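Local coordinates for protein lactococcal phage P2 ORF15 (Lactococcus phage p2, PDB 2WZP) that probably serves as the distal tail protein of the phage baseplate, a central ring component to which other baseplate proteins attach, at residues Y207-D211 / I212-S216. Numbering follows the deposited sequence.
Sequences YGESD and IDRLS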
loop_
_atom_site.group_PDB
_atom_site.type_symbol
_atom_site.label_atom_id
_atom_site.label_comp_id
_atom_site.label_asym_id
_atom_site.label_seq_id
_atom_site.Cartn_x
_atom_site.Cartn_y
_atom_site.Cartn_z
ATOM N N TYR M 207 -21.252 72.301 -33.420
ATOM C CA TYR M 207 -19.965 72.380 -34.131
ATOM C C TYR M 207 -19.281 71.023 -34.215
ATOM O O TYR M 207 -18.682 70.680 -35.230
ATOM C CB TYR M 207 -19.018 73.407 -33.464
ATOM C CG TYR M 207 -18.239 72.864 -32.282
ATOM C CD1 TYR M 207 -16.936 72.391 -32.435
ATOM C CD2 TYR M 207 -18.830 72.743 -31.027
ATOM C CE1 TYR M 207 -16.238 71.822 -31.365
ATOM C CE2 TYR M 207 -18.142 72.176 -29.953
ATOM C CZ TYR M 207 -16.843 71.730 -30.124
ATOM O OH TYR M 207 -16.147 71.224 -29.053
ATOM N N GLY M 208 -19.353 70.293 -33.115
ATOM C CA GLY M 208 -18.671 69.041 -32.925
ATOM C C GLY M 208 -18.951 68.551 -31.540
ATOM O O GLY M 208 -19.978 68.892 -30.967
ATOM N N GLU M 209 -18.070 67.717 -31.034
ATOM C CA GLU M 209 -18.171 67.094 -29.710
ATOM C C GLU M 209 -16.911 67.398 -28.916
ATOM O O GLU M 209 -15.824 67.527 -29.498
ATOM C CB GLU M 209 -18.294 65.557 -29.831
ATOM C CG GLU M 209 -19.460 65.046 -30.649
ATOM C CD GLU M 209 -20.414 64.084 -29.969
ATOM O OE1 GLU M 209 -19.983 63.353 -29.047
ATOM O OE2 GLU M 209 -21.600 64.052 -30.378
ATOM N N SER M 210 -17.034 67.493 -27.599
ATOM C CA SER M 210 -15.826 67.694 -26.794
ATOM C C SER M 210 -15.162 66.311 -26.762
ATOM O O SER M 210 -15.863 65.290 -26.632
ATOM C CB SER M 210 -16.146 68.239 -25.407
ATOM O OG SER M 210 -16.935 67.299 -24.708
ATOM N N ASP M 211 -13.838 66.278 -27.047
ATOM C CA ASP M 211 -13.033 65.063 -27.146
ATOM C C ASP M 211 -13.582 64.100 -28.231
ATOM O O ASP M 211 -13.827 62.929 -27.949
ATOM C CB ASP M 211 -12.873 64.408 -25.766
ATOM C CG ASP M 211 -11.806 63.333 -25.628
ATOM O OD1 ASP M 211 -10.829 63.350 -26.423
ATOM O OD2 ASP M 211 -11.897 62.528 -24.659
ATOM N N ILE M 212 -13.766 64.605 -29.492
ATOM C CA ILE M 212 -14.238 63.797 -30.634
ATOM C C ILE M 212 -13.211 62.665 -30.915
ATOM O O ILE M 212 -13.532 61.580 -31.423
ATOM C CB ILE M 212 -14.505 64.691 -31.876
ATOM C CG1 ILE M 212 -15.260 63.960 -33.003
ATOM C CG2 ILE M 212 -13.234 65.360 -32.412
ATOM C CD1 ILE M 212 -16.698 63.655 -32.752
ATOM N N ASP M 213 -11.988 62.938 -30.499
ATOM C CA ASP M 213 -10.823 62.113 -30.615
ATOM C C ASP M 213 -10.972 60.807 -29.892
ATOM O O ASP M 213 -10.438 59.802 -30.348
ATOM C CB ASP M 213 -9.637 62.881 -30.079
ATOM C CG ASP M 213 -8.393 62.569 -30.827
ATOM O OD1 ASP M 213 -7.455 61.992 -30.201
ATOM O OD2 ASP M 213 -8.354 62.859 -32.046
ATOM N N ARG M 214 -11.759 60.781 -28.827
ATOM C CA ARG M 214 -12.007 59.552 -28.072
ATOM C C ARG M 214 -12.511 58.402 -28.964
ATOM O O ARG M 214 -12.330 57.249 -28.608
ATOM C CB ARG M 214 -12.960 59.824 -26.893
ATOM C CG ARG M 214 -14.426 59.643 -27.216
ATOM C CD ARG M 214 -15.344 60.357 -26.272
ATOM N NE ARG M 214 -16.141 61.309 -27.028
ATOM C CZ ARG M 214 -17.437 61.195 -27.207
ATOM N NH1 ARG M 214 -18.103 60.205 -26.642
ATOM N NH2 ARG M 214 -18.084 62.074 -27.934
ATOM N N LEU M 215 -13.128 58.718 -30.113
ATOM C CA LEU M 215 -13.692 57.744 -31.065
ATOM C C LEU M 215 -12.615 57.029 -31.909
ATOM O O LEU M 215 -12.902 56.035 -32.583
ATOM C CB LEU M 215 -14.772 58.424 -31.962
ATOM C CG LEU M 215 -15.938 59.147 -31.259
ATOM C CD1 LEU M 215 -16.827 59.817 -32.265
ATOM C CD2 LEU M 215 -16.795 58.196 -30.459
ATOM N N SER M 216 -11.371 57.537 -31.858
ATOM C CA SER M 216 -10.218 56.982 -32.575
ATOM C C SER M 216 -9.268 56.284 -31.591
ATOM O O SER M 216 -8.205 55.833 -31.987
ATOM C CB SER M 216 -9.464 58.105 -33.282
ATOM O OG SER M 216 -8.809 58.938 -32.338
#
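Arg214 folds back on Asp211 and Glu209 in a local contact at the start of a short 3-10 segment, 212-215, within the long excursion between strands 195-196 and 218-220 of the Dit C-terminal region. The carbonyl oxygen of Asp211 is gripped twice by the same residue. Arg214 N donates to Asp211 O at 3.1 Å, the i+3 to i bond that opens the 3-10 turn, and Arg214 NE reaches Asp211 O at 3.0 Å from the other face of the carbonyl plane. That oxygen lies almost in the guanidinium plane, at its edge. A bend of the arginine chain at chi3 (120°) turns NE back to Asp211 O, and NH2 faces Glu209. Glu209 OE1 meets Arg214 NH2 at 2.5 Å in a salt bridge, with carboxylate and guanidinium 13° from coplanar, but the hydrogen bond within it is weak, bent to 118°. The Ile212 side chain crosses that of Glu209 at about a right angle, its CD1 3.7 Å from Glu209 CG. The carboxylate of Asp211 instead pairs with Arg217, and that of Asp213 with Lys174. At the far end Ser216 OG bonds Asp213 O at 2.7 Å, on a lone pair. Glu209 OE2 and Arg214 NH1 both continue to a chain of another protein, the former by a salt bridge. The arrangement is a 3-10 turn whose first carbonyl also accepts from an arginine side chain, at a protein-protein interface, consistent with an extended arm that engages a partner in the phage baseplate.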